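Local coordinates for protein KLLA0E08119p (Kluyveromyces lactis, PDB 3VA7) that probably uses ATP, bicarbonate and biotin to carboxylate urea to allophanate, this chain holding its biotin carboxylase, carboxyltransferase and biotin-carrying domains, at residues A999-T1011 / Y1112-F1126. Sequence-based numbering, arbitrary orientation.
Sequences AVPLDPRHRYLGT and YLAWINENIDSIVAF
L1002 meets Y1112 just past the end of a strand: the tyrosine OH donates to L1002 O at 2.8 Å, in the carbonyl plane on a lone pair, while L1002 CD2 lies against CE1 of the same ring. D1003 approaches the benzo rim of W1115, its carboxylate almost perpendicular to the indole, with CG 3.5 Å from CH2 at the ring edge. P1004 sets its CD against both W1115 CZ3 and I1123 CG1. R1005 buries more surface than any other residue here, 137 Å². A bend at chi3 (-76°) turns its guanidinium back to D1003, which it grips side-on; NE to D1003 OD2, 2.8 Å, is the straighter bond of this salt bridge. OD2 also accepts from the backbone N of R1005, closing an Asx turn. With the guanidinium so fixed, its NH1 reaches S1122 OG at 2.8 Å, close to the guanidinium plane, and N1119 CB lies over one face. At the other end of the residue, R1005 CA sits squarely above the F1126 ring, 3.6 Å from its centroid, a CH-pi contact. Y1008 then brings CE1 to CZ of F1126, 4.2 Å away. Segment 999-1011 belongs to the carboxyltransferase domain (subdomains C and D); its turn after strand 997-1001, which pairs with strand 984-989, packs against consecutive helices 1109-1117 and 1120-1128; M978 of helix 972-979 touches Y1008 as well.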
# COMPACT_ATOMS: atom_id res chain seq x y z
N ALA A 999 -19.65 -9.04 12.49
CA ALA A 999 -19.92 -8.94 13.89
C ALA A 999 -21.41 -9.05 14.04
O ALA A 999 -22.12 -8.92 13.04
CB ALA A 999 -19.41 -7.60 14.42
N VAL A 1000 -21.88 -9.29 15.27
CA VAL A 1000 -23.29 -9.51 15.57
C VAL A 1000 -23.64 -8.88 16.91
O VAL A 1000 -22.86 -8.98 17.86
CB VAL A 1000 -23.65 -10.99 15.62
CG1 VAL A 1000 -22.96 -11.69 16.78
CG2 VAL A 1000 -25.15 -11.17 15.67
N PRO A 1001 -24.78 -8.19 16.98
CA PRO A 1001 -24.96 -7.54 18.27
C PRO A 1001 -25.12 -8.61 19.37
O PRO A 1001 -25.68 -9.68 19.12
CB PRO A 1001 -26.24 -6.73 18.06
CG PRO A 1001 -26.34 -6.55 16.63
CD PRO A 1001 -25.82 -7.80 16.02
N LEU A 1002 -24.58 -8.32 20.55
CA LEU A 1002 -24.63 -9.25 21.69
C LEU A 1002 -26.02 -9.22 22.29
O LEU A 1002 -26.47 -10.21 22.86
CB LEU A 1002 -23.55 -8.93 22.73
CG LEU A 1002 -22.15 -9.43 22.29
CD1 LEU A 1002 -21.02 -8.83 23.10
CD2 LEU A 1002 -22.08 -10.97 22.32
N ASP A 1003 -26.72 -8.10 22.07
CA ASP A 1003 -28.12 -7.96 22.46
C ASP A 1003 -29.03 -8.47 21.34
O ASP A 1003 -29.02 -7.91 20.26
CB ASP A 1003 -28.42 -6.50 22.82
CG ASP A 1003 -29.76 -6.31 23.56
OD1 ASP A 1003 -29.82 -5.34 24.38
OD2 ASP A 1003 -30.73 -7.10 23.34
N PRO A 1004 -29.81 -9.53 21.59
CA PRO A 1004 -30.67 -10.07 20.53
C PRO A 1004 -31.72 -9.10 20.00
O PRO A 1004 -32.18 -9.24 18.83
CB PRO A 1004 -31.33 -11.29 21.20
CG PRO A 1004 -30.28 -11.73 22.18
CD PRO A 1004 -29.85 -10.41 22.78
N ARG A 1005 -32.10 -8.13 20.83
CA ARG A 1005 -33.03 -7.04 20.42
C ARG A 1005 -32.30 -6.04 19.53
O ARG A 1005 -32.87 -4.99 19.21
CB ARG A 1005 -33.58 -6.29 21.67
CG ARG A 1005 -34.13 -7.22 22.74
CD ARG A 1005 -34.28 -6.59 24.12
NE ARG A 1005 -33.03 -6.41 24.87
CZ ARG A 1005 -32.99 -6.04 26.16
NH1 ARG A 1005 -34.14 -5.83 26.84
NH2 ARG A 1005 -31.83 -5.86 26.79
N HIS A 1006 -31.03 -6.29 19.18
CA HIS A 1006 -30.35 -5.35 18.32
C HIS A 1006 -30.21 -5.93 16.95
O HIS A 1006 -29.52 -5.38 16.10
CB HIS A 1006 -29.02 -4.96 18.89
CG HIS A 1006 -29.13 -3.93 19.95
ND1 HIS A 1006 -28.13 -3.70 20.88
CD2 HIS A 1006 -30.12 -3.06 20.25
CE1 HIS A 1006 -28.51 -2.74 21.69
NE2 HIS A 1006 -29.71 -2.33 21.33
N ARG A 1007 -30.91 -7.03 16.73
CA ARG A 1007 -30.70 -7.77 15.51
C ARG A 1007 -31.90 -7.52 14.68
O ARG A 1007 -32.98 -7.96 15.02
CB ARG A 1007 -30.49 -9.26 15.77
CG ARG A 1007 -29.33 -9.49 16.65
CD ARG A 1007 -29.24 -10.89 17.17
NE ARG A 1007 -28.13 -11.00 18.10
CZ ARG A 1007 -27.85 -12.08 18.84
NH1 ARG A 1007 -28.60 -13.17 18.75
NH2 ARG A 1007 -26.82 -12.05 19.71
N TYR A 1008 -31.67 -6.82 13.57
CA TYR A 1008 -32.68 -6.32 12.68
C TYR A 1008 -32.73 -7.15 11.40
O TYR A 1008 -31.69 -7.65 10.91
CB TYR A 1008 -32.29 -4.88 12.36
CG TYR A 1008 -32.46 -3.93 13.56
CD1 TYR A 1008 -33.37 -4.24 14.57
CD2 TYR A 1008 -31.77 -2.70 13.64
CE1 TYR A 1008 -33.58 -3.41 15.65
CE2 TYR A 1008 -31.99 -1.82 14.73
CZ TYR A 1008 -32.91 -2.19 15.74
OH TYR A 1008 -33.20 -1.38 16.87
N LEU A 1009 -33.93 -7.32 10.86
CA LEU A 1009 -34.05 -7.90 9.53
C LEU A 1009 -33.38 -6.99 8.48
O LEU A 1009 -33.11 -5.82 8.74
CB LEU A 1009 -35.50 -8.07 9.21
CG LEU A 1009 -36.40 -9.05 9.98
CD1 LEU A 1009 -37.75 -9.05 9.28
CD2 LEU A 1009 -35.80 -10.49 9.99
N GLY A 1010 -33.13 -7.51 7.29
CA GLY A 1010 -32.41 -6.73 6.29
C GLY A 1010 -32.19 -7.58 5.08
O GLY A 1010 -32.93 -8.54 4.87
N THR A 1011 -31.18 -7.25 4.30
CA THR A 1011 -30.82 -8.05 3.16
C THR A 1011 -29.50 -7.49 2.65
O THR A 1011 -29.13 -6.36 2.97
CB THR A 1011 -31.85 -7.99 1.99
OG1 THR A 1011 -31.43 -8.87 0.95
CG2 THR A 1011 -31.93 -6.58 1.34
N TYR A 1112 -22.74 -13.78 30.40
CA TYR A 1112 -23.64 -13.50 29.29
C TYR A 1112 -24.94 -14.25 29.37
O TYR A 1112 -25.96 -13.64 29.18
CB TYR A 1112 -22.95 -13.77 27.97
CG TYR A 1112 -23.80 -13.53 26.73
CD1 TYR A 1112 -24.02 -12.22 26.23
CD2 TYR A 1112 -24.36 -14.61 26.05
CE1 TYR A 1112 -24.79 -12.02 25.07
CE2 TYR A 1112 -25.12 -14.42 24.95
CZ TYR A 1112 -25.33 -13.12 24.44
OH TYR A 1112 -26.09 -12.96 23.30
N LEU A 1113 -24.91 -15.55 29.62
CA LEU A 1113 -26.16 -16.34 29.72
C LEU A 1113 -27.03 -15.88 30.87
O LEU A 1113 -28.22 -16.09 30.84
CB LEU A 1113 -25.89 -17.83 29.91
CG LEU A 1113 -25.55 -18.67 28.68
CD1 LEU A 1113 -25.24 -20.07 29.21
CD2 LEU A 1113 -26.69 -18.70 27.62
N ALA A 1114 -26.41 -15.26 31.88
CA ALA A 1114 -27.10 -14.73 33.04
C ALA A 1114 -27.74 -13.39 32.67
O ALA A 1114 -28.85 -13.05 33.15
CB ALA A 1114 -26.15 -14.56 34.22
N TRP A 1115 -27.06 -12.64 31.82
CA TRP A 1115 -27.63 -11.43 31.29
C TRP A 1115 -28.84 -11.73 30.41
O TRP A 1115 -29.82 -10.99 30.46
CB TRP A 1115 -26.57 -10.67 30.53
CG TRP A 1115 -27.03 -9.40 30.04
CD1 TRP A 1115 -27.01 -8.21 30.71
CD2 TRP A 1115 -27.57 -9.14 28.76
NE1 TRP A 1115 -27.51 -7.21 29.90
CE2 TRP A 1115 -27.87 -7.76 28.70
CE3 TRP A 1115 -27.83 -9.95 27.64
CZ2 TRP A 1115 -28.42 -7.15 27.55
CZ3 TRP A 1115 -28.37 -9.35 26.49
CH2 TRP A 1115 -28.66 -7.96 26.46
N ILE A 1116 -28.81 -12.81 29.64
CA ILE A 1116 -29.97 -13.16 28.84
C ILE A 1116 -31.13 -13.40 29.77
O ILE A 1116 -32.22 -12.93 29.50
CB ILE A 1116 -29.75 -14.35 27.83
CG1 ILE A 1116 -29.23 -13.83 26.50
CG2 ILE A 1116 -31.03 -15.06 27.50
CD1 ILE A 1116 -27.94 -13.04 26.62
N ASN A 1117 -30.90 -14.10 30.89
CA ASN A 1117 -31.98 -14.31 31.86
C ASN A 1117 -32.66 -13.06 32.41
O ASN A 1117 -33.85 -12.89 32.20
CB ASN A 1117 -31.60 -15.31 32.95
CG ASN A 1117 -32.14 -16.68 32.65
OD1 ASN A 1117 -33.28 -17.02 33.01
ND2 ASN A 1117 -31.33 -17.49 31.94
N GLU A 1118 -31.91 -12.17 33.07
CA GLU A 1118 -32.48 -10.92 33.57
C GLU A 1118 -33.13 -10.02 32.48
O GLU A 1118 -33.32 -8.82 32.71
CB GLU A 1118 -31.42 -10.05 34.29
CG GLU A 1118 -30.26 -10.74 34.97
CD GLU A 1118 -29.08 -9.78 35.25
OE1 GLU A 1118 -28.37 -9.98 36.28
OE2 GLU A 1118 -28.83 -8.83 34.46
N ASN A 1119 -33.44 -10.58 31.30
CA ASN A 1119 -33.92 -9.80 30.13
C ASN A 1119 -34.63 -10.72 29.19
O ASN A 1119 -35.10 -10.30 28.13
CB ASN A 1119 -32.79 -9.14 29.36
CG ASN A 1119 -32.08 -8.08 30.14
OD1 ASN A 1119 -32.55 -6.94 30.22
ND2 ASN A 1119 -30.91 -8.41 30.69
N ILE A 1120 -34.69 -12.00 29.55
CA ILE A 1120 -35.33 -13.00 28.70
C ILE A 1120 -36.68 -12.53 28.17
O ILE A 1120 -37.04 -12.83 27.03
CB ILE A 1120 -35.47 -14.37 29.42
CG1 ILE A 1120 -36.02 -15.44 28.47
CG2 ILE A 1120 -36.35 -14.27 30.67
CD1 ILE A 1120 -35.11 -15.77 27.29
N ASP A 1121 -37.41 -11.80 29.00
CA ASP A 1121 -38.79 -11.41 28.74
C ASP A 1121 -38.89 -10.45 27.57
O ASP A 1121 -39.59 -10.71 26.56
CB ASP A 1121 -39.38 -10.77 30.00
CG ASP A 1121 -39.25 -11.69 31.23
OD1 ASP A 1121 -40.23 -12.45 31.49
OD2 ASP A 1121 -38.15 -11.69 31.88
N SER A 1122 -38.16 -9.35 27.72
CA SER A 1122 -37.94 -8.36 26.70
C SER A 1122 -37.39 -8.97 25.40
O SER A 1122 -37.89 -8.65 24.30
CB SER A 1122 -36.98 -7.34 27.25
OG SER A 1122 -36.88 -6.25 26.37
N ILE A 1123 -36.40 -9.87 25.53
CA ILE A 1123 -35.82 -10.57 24.36
C ILE A 1123 -36.91 -11.33 23.60
O ILE A 1123 -37.02 -11.19 22.38
CB ILE A 1123 -34.64 -11.50 24.77
CG1 ILE A 1123 -33.37 -10.67 24.98
CG2 ILE A 1123 -34.40 -12.58 23.76
CD1 ILE A 1123 -32.48 -11.20 26.10
N VAL A 1124 -37.73 -12.10 24.31
CA VAL A 1124 -38.73 -12.96 23.66
C VAL A 1124 -39.85 -12.18 22.99
O VAL A 1124 -40.19 -12.42 21.86
CB VAL A 1124 -39.29 -14.01 24.62
CG1 VAL A 1124 -40.34 -14.91 23.91
CG2 VAL A 1124 -38.11 -14.86 25.19
N ALA A 1125 -40.42 -11.23 23.72
CA ALA A 1125 -41.31 -10.21 23.17
C ALA A 1125 -40.73 -9.62 21.88
O ALA A 1125 -41.44 -9.57 20.84
CB ALA A 1125 -41.50 -9.10 24.19
N PHE A 1126 -39.46 -9.17 21.92
CA PHE A 1126 -38.80 -8.64 20.72
C PHE A 1126 -38.81 -9.65 19.56
O PHE A 1126 -39.16 -9.30 18.46
CB PHE A 1126 -37.39 -8.10 20.98
CG PHE A 1126 -36.72 -7.60 19.74
CD1 PHE A 1126 -36.77 -6.25 19.41
CD2 PHE A 1126 -36.09 -8.48 18.87
CE1 PHE A 1126 -36.18 -5.79 18.22
CE2 PHE A 1126 -35.50 -8.03 17.69
CZ PHE A 1126 -35.55 -6.69 17.37